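Local atomic coordinates of uncharacterized protein (Bacteroides fragilis, PDB entry 4FR9), a protein that is of unknown function but adopts a fold resembling beta-lactamase-inhibitor protein and belongs to a PepSY-like family. Residues Trp60-Thr65 with Val95-Pro100; Pro103-Val108 with Phe121-Gly126. One frame throughout, in Å; residues are numbered along the deposited sequence. Where two conformers were deposited one is given.

Interaction 1. Residues Trp60-Thr65 with Val95-Pro100; sequences WLMTET and VILEYP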
loop_
_atom_site.group_PDB
_atom_site.type_symbol
_atom_site.label_atom_id
_atom_site.label_comp_id
_atom_site.label_asym_id
_atom_site.label_seq_id
_atom_site.Cartn_x
_atom_site.Cartn_y
_atom_site.Cartn_z
ATOM N N TRP A 60 2.376 8.515 11.439
ATOM C CA TRP A 60 2.071 7.888 10.165
ATOM C C TRP A 60 3.238 7.023 9.715
ATOM O O TRP A 60 4.392 7.488 9.680
ATOM C CB TRP A 60 1.785 8.947 9.100
ATOM C CG TRP A 60 1.628 8.370 7.744
ATOM C CD1 TRP A 60 0.620 7.573 7.296
ATOM C CD2 TRP A 60 2.524 8.522 6.645
ATOM N NE1 TRP A 60 0.817 7.211 5.973
ATOM C CE2 TRP A 60 1.992 7.787 5.561
ATOM C CE3 TRP A 60 3.734 9.207 6.458
ATOM C CZ2 TRP A 60 2.623 7.733 4.316
ATOM C CZ3 TRP A 60 4.326 9.153 5.218
ATOM C CH2 TRP A 60 3.801 8.402 4.189
ATOM N N LEU A 61 2.943 5.765 9.340
ATOM C CA LEU A 61 3.972 4.857 8.916
ATOM C C LEU A 61 3.852 4.379 7.474
ATOM O O LEU A 61 4.858 3.952 6.911
ATOM C CB LEU A 61 4.013 3.631 9.826
ATOM C CG LEU A 61 4.328 3.941 11.299
ATOM C CD1 LEU A 61 4.339 2.612 12.071
ATOM C CD2 LEU A 61 5.617 4.697 11.495
HETATM N N MSE A 62 2.665 4.370 6.901
HETATM C CA MSE A 62 2.496 3.866 5.534
HETATM C C MSE A 62 1.109 4.178 5.033
HETATM O O MSE A 62 0.160 4.129 5.783
HETATM C CB MSE A 62 2.711 2.350 5.497
HETATM C CG MSE A 62 2.856 1.809 4.044
HETATM SE SE MSE A 62 3.222 -0.099 4.036
HETATM C CE MSE A 62 1.498 -0.705 4.498
ATOM N N THR A 63 0.998 4.404 3.723
ATOM C CA THR A 63 -0.280 4.389 3.032
ATOM C C THR A 63 -0.189 3.424 1.871
ATOM O O THR A 63 0.744 3.543 1.059
ATOM C CB THR A 63 -0.666 5.794 2.524
ATOM O OG1 THR A 63 -0.738 6.666 3.663
ATOM C CG2 THR A 63 -1.972 5.790 1.779
ATOM N N GLU A 64 -1.166 2.541 1.743
ATOM C CA GLU A 64 -1.347 1.723 0.561
ATOM C C GLU A 64 -2.553 2.239 -0.206
ATOM O O GLU A 64 -3.638 2.362 0.363
ATOM C CB GLU A 64 -1.601 0.268 0.970
ATOM C CG GLU A 64 -1.843 -0.614 -0.221
ATOM C CD GLU A 64 -1.978 -2.085 0.097
ATOM O OE1 GLU A 64 -1.504 -2.543 1.164
ATOM O OE2 GLU A 64 -2.509 -2.831 -0.768
ATOM N N THR A 65 -2.342 2.532 -1.497
ATOM C CA THR A 65 -3.395 3.011 -2.385
ATOM C C THR A 65 -3.663 1.976 -3.457
ATOM O O THR A 65 -2.732 1.538 -4.145
ATOM C CB THR A 65 -2.995 4.327 -3.033
ATOM O OG1 THR A 65 -2.750 5.297 -2.004
ATOM C CG2 THR A 65 -4.080 4.830 -3.973
ATOM N N VAL A 95 -0.768 -1.599 -6.729
ATOM C CA VAL A 95 -0.929 -0.673 -5.606
ATOM C C VAL A 95 0.262 0.259 -5.529
ATOM O O VAL A 95 1.324 -0.020 -6.093
ATOM C CB VAL A 95 -1.165 -1.387 -4.241
ATOM C CG1 VAL A 95 -2.348 -2.374 -4.318
ATOM C CG2 VAL A 95 0.083 -2.099 -3.773
ATOM N N ILE A 96 0.099 1.329 -4.766
ATOM C CA ILE A 96 1.168 2.221 -4.362
ATOM C C ILE A 96 1.378 2.097 -2.860
ATOM O O ILE A 96 0.392 2.074 -2.110
ATOM C CB ILE A 96 0.875 3.708 -4.576
ATOM C CG1 ILE A 96 0.172 3.928 -5.907
ATOM C CG2 ILE A 96 2.216 4.512 -4.539
ATOM C CD1 ILE A 96 -0.143 5.393 -6.189
ATOM N N LEU A 97 2.632 1.991 -2.411
ATOM C CA LEU A 97 3.009 2.065 -1.015
ATOM C C LEU A 97 3.828 3.307 -0.812
ATOM O O LEU A 97 4.794 3.544 -1.522
ATOM C CB LEU A 97 3.783 0.825 -0.594
ATOM C CG LEU A 97 3.057 -0.512 -0.771
ATOM C CD1 LEU A 97 3.977 -1.702 -0.483
ATOM C CD2 LEU A 97 1.780 -0.584 0.042
ATOM N N GLU A 98 3.420 4.137 0.156
ATOM C CA GLU A 98 4.123 5.337 0.501
ATOM C C GLU A 98 4.527 5.305 1.959
ATOM O O GLU A 98 3.785 4.797 2.795
ATOM C CB GLU A 98 3.255 6.556 0.228
ATOM C CG GLU A 98 2.988 6.802 -1.241
ATOM C CD GLU A 98 2.025 7.921 -1.459
ATOM O OE1 GLU A 98 0.821 7.693 -1.275
ATOM O OE2 GLU A 98 2.505 9.034 -1.798
ATOM N N TYR A 99 5.711 5.839 2.251
ATOM C CA TYR A 99 6.344 5.749 3.552
ATOM C C TYR A 99 6.969 7.075 3.939
ATOM O O TYR A 99 7.299 7.903 3.080
ATOM C CB TYR A 99 7.477 4.754 3.483
ATOM C CG TYR A 99 7.118 3.385 2.980
ATOM C CD1 TYR A 99 7.188 3.077 1.628
ATOM C CD2 TYR A 99 6.738 2.376 3.845
ATOM C CE1 TYR A 99 6.902 1.818 1.180
ATOM C CE2 TYR A 99 6.451 1.112 3.388
ATOM C CZ TYR A 99 6.571 0.814 2.055
ATOM O OH TYR A 99 6.355 -0.460 1.597
ATOM N N PRO A 100 7.235 7.250 5.239
ATOM C CA PRO A 100 7.910 8.452 5.707
ATOM C C PRO A 100 9.438 8.470 5.531
ATOM O O PRO A 100 10.073 9.471 5.879
ATOM C CB PRO A 100 7.552 8.509 7.215
ATOM C CG PRO A 100 7.329 7.091 7.584
ATOM C CD PRO A 100 6.681 6.459 6.362
HETATM O O HOH W 1 -0.178 5.146 -1.269
#

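Interaction 2. Residues Pro103-Val108 with Phe121-Gly126; sequences PSTEFV and FSEGGG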
loop_
_atom_site.group_PDB
_atom_site.type_symbol
_atom_site.label_atom_id
_atom_site.label_comp_id
_atom_site.label_asym_id
_atom_site.label_seq_id
_atom_site.Cartn_x
_atom_site.Cartn_y
_atom_site.Cartn_z
ATOM N N PRO A 103 13.197 4.446 0.249
ATOM C CA PRO A 103 12.451 5.105 -0.855
ATOM C C PRO A 103 11.013 5.345 -0.446
ATOM O O PRO A 103 10.344 4.433 0.082
ATOM C CB PRO A 103 12.486 4.086 -1.996
ATOM C CG PRO A 103 13.326 2.964 -1.551
ATOM C CD PRO A 103 13.603 3.074 -0.086
ATOM N N SER A 104 10.542 6.550 -0.662
ATOM C CA SER A 104 9.281 6.934 -0.105
ATOM C C SER A 104 8.038 6.527 -0.854
ATOM O O SER A 104 6.952 6.601 -0.305
ATOM C CB SER A 104 9.251 8.394 0.205
ATOM O OG SER A 104 9.610 9.130 -0.906
ATOM N N THR A 105 8.222 6.079 -2.080
ATOM C CA THR A 105 7.153 5.536 -2.879
ATOM C C THR A 105 7.638 4.231 -3.509
ATOM O O THR A 105 8.729 4.194 -4.090
ATOM C CB THR A 105 6.737 6.512 -3.966
ATOM O OG1 THR A 105 6.364 7.751 -3.387
ATOM C CG2 THR A 105 5.556 6.015 -4.778
ATOM N N GLU A 106 6.818 3.194 -3.442
ATOM C CA GLU A 106 7.017 1.901 -4.149
ATOM C C GLU A 106 5.728 1.631 -4.912
ATOM O O GLU A 106 4.651 1.724 -4.329
ATOM C CB GLU A 106 7.198 0.704 -3.189
ATOM C CG GLU A 106 8.522 0.685 -2.390
ATOM C CD GLU A 106 8.519 -0.216 -1.177
ATOM O OE1 GLU A 106 7.466 -0.750 -0.803
ATOM O OE2 GLU A 106 9.620 -0.344 -0.591
ATOM N N PHE A 107 5.815 1.255 -6.169
ATOM C CA PHE A 107 4.666 0.757 -6.937
ATOM C C PHE A 107 4.781 -0.757 -6.983
ATOM O O PHE A 107 5.820 -1.283 -7.389
ATOM C CB PHE A 107 4.693 1.329 -8.339
ATOM C CG PHE A 107 4.453 2.784 -8.369
ATOM C CD1 PHE A 107 3.137 3.276 -8.418
ATOM C CD2 PHE A 107 5.477 3.683 -8.302
ATOM C CE1 PHE A 107 2.893 4.621 -8.394
ATOM C CE2 PHE A 107 5.223 5.063 -8.278
ATOM C CZ PHE A 107 3.930 5.512 -8.336
ATOM N N VAL A 108 3.719 -1.461 -6.595
ATOM C CA VAL A 108 3.753 -2.899 -6.473
ATOM C C VAL A 108 2.792 -3.499 -7.476
ATOM O O VAL A 108 1.585 -3.255 -7.410
ATOM C CB VAL A 108 3.444 -3.391 -5.059
ATOM C CG1 VAL A 108 3.664 -4.877 -4.989
ATOM C CG2 VAL A 108 4.301 -2.668 -4.013
ATOM N N PHE A 121 8.566 -1.484 -7.650
ATOM C CA PHE A 121 9.284 -0.524 -8.491
ATOM C C PHE A 121 9.415 0.823 -7.802
ATOM O O PHE A 121 8.485 1.311 -7.177
ATOM C CB PHE A 121 8.545 -0.307 -9.806
ATOM C CG PHE A 121 8.505 -1.494 -10.707
ATOM C CD1 PHE A 121 9.530 -1.740 -11.595
ATOM C CD2 PHE A 121 7.411 -2.336 -10.697
ATOM C CE1 PHE A 121 9.490 -2.828 -12.442
ATOM C CE2 PHE A 121 7.357 -3.416 -11.565
ATOM C CZ PHE A 121 8.386 -3.672 -12.429
ATOM N N SER A 122 10.570 1.453 -8.008
ATOM C CA SER A 122 10.751 2.831 -7.641
ATOM C C SER A 122 9.975 3.724 -8.602
ATOM O O SER A 122 9.590 3.313 -9.708
ATOM C CB SER A 122 12.225 3.210 -7.684
ATOM O OG SER A 122 12.667 3.180 -9.026
ATOM N N GLU A 123 9.812 4.993 -8.231
ATOM C CA GLU A 123 9.158 6.019 -9.071
ATOM C C GLU A 123 9.814 6.149 -10.420
ATOM O O GLU A 123 9.166 6.430 -11.421
ATOM C CB GLU A 123 9.257 7.390 -8.392
ATOM C CG GLU A 123 8.382 7.543 -7.196
ATOM C CD GLU A 123 8.222 9.010 -6.841
ATOM O OE1 GLU A 123 9.210 9.759 -7.031
ATOM O OE2 GLU A 123 7.107 9.405 -6.428
ATOM N N GLY A 124 11.142 5.975 -10.443
ATOM C CA GLY A 124 11.876 6.066 -11.672
ATOM C C GLY A 124 11.918 4.815 -12.517
ATOM O O GLY A 124 12.607 4.784 -13.530
ATOM N N GLY A 125 11.231 3.764 -12.105
ATOM C CA GLY A 125 11.127 2.561 -12.863
ATOM C C GLY A 125 12.172 1.519 -12.565
ATOM O O GLY A 125 12.331 0.572 -13.313
ATOM N N GLY A 126 12.844 1.631 -11.465
ATOM C CA GLY A 126 13.797 0.597 -11.079
ATOM C C GLY A 126 13.161 -0.525 -10.273
ATOM O O GLY A 126 12.278 -0.252 -9.454
HETATM O O HOH W 2 10.626 5.460 -5.528
#

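Interaction 1. Residues Trp60-Thr65 with Val95-Pro100
Trp60 and Met62, which both meet the 98-100 segment, each set CG anti to the backbone N (chi1 173° and -167°); this puts Met62 CG 3.7 Å from Tyr99 CE2, the two side chains lying side by side and pointing the same way. The six-membered ring of Trp60 comes up obliquely to the backbone just past the partner strand, CH2 3.4 Å from Tyr99 C, and Pro100 CD sits over one face of that ring as a CH-pi contact, 4.2 Å from its centroid. Trp60 NE1 donates to Thr63 OG1 at 2.8 Å, which ties the indole to its own strand; Thr63 OG1 also bonds Tyr24 OH. The selenium of Met62 (a selenomethionine), SE, approaches Tyr99 CE2 to 3.5 Å, a Met-aromatic contact oblique to the ring. The extended Glu64 chain runs alongside Leu97, its CB 3.6 Å from Leu97 CD2. Reciprocal backbone bonds join Thr63 to Glu98 and Thr65 to Ile96, and Glu64-Leu97 is the non-hydrogen-bonded pair between them. On the face carrying Thr63, Thr65 and Glu98, a water lies within hydrogen-bonding distance of Thr65 OG1, Glu98 OE1 and Thr63 O. This is regular antiparallel pairing between central strands of the PepSY-like sheet.

Interaction 2. Residues Pro103-Val108 with Phe121-Gly126
Phe107 and Phe121 form the backbone link of this contact, an antiparallel hydrogen-bonded pair. Phe107 N donates to Phe121 O at 2.9 Å, nearly straight at 170°, and Phe121 N returns a bond to Phe107 O. Glu106 CA adds a CA-H...O contact to the same Phe121 O, so this oxygen takes one N-H bond and a weaker CA-H contact from strand 105-112.

Beyond Phe121 the chains part, and water takes over from direct bonding: one molecule donates to Thr105 O at 2.7 Å and accepts from Glu123 N at 2.9 Å, bridging the strand to the start of a type I turn, Ser122-Gly125. Gly125 N closes the turn on Ser122 O, and Gly126 N, just after it, donates to Ser122 OG at 2.9 Å. Gly125 takes the positive phi (91°) at the end of the turn.

Nonpolar contacts are few. Phe107 and Phe121 project from the same face and touch through their CB atoms, 4.4 Å apart, without the rings stacking; both side chains also pack on Val77 of helix 75-83. The edge of the Phe107 ring meets Glu123, with CE2 4.1 Å from Glu123 CA. In the conformer given, Glu123 crosses Thr105 at about a right angle, laying its CG 3.8 Å from Thr105 CB.

The chemistry thus changes along the contact: paired amides hold the chains where the phenylalanines are buried against the helix, whereas a water bridge joins them at the turn.

In the fold
Interactions 1 and 2 lie side by side in one antiparallel seven-stranded sheet, their centres about 11 Å apart, and come in series along the chain. Strand 90-98 pairs with 60-67 on one side and with 105-112 on the other, and 105-112 in turn borders 118-121, so four consecutive strands pass through the two contacts. A probable bond from Leu97 N to Glu106 O joins the neighbouring strands 90-98 and 105-112, Tyr99, just past strand 90-98, probably bonds Glu106 OE1, and Ile96 packs on Thr105. Interaction 1 is near the centre of the chain; interaction 2 lies farther out, where helix 75-83 covers Phe107 and Phe121. Together they continue one meandering sheet of the PepSY-like domain.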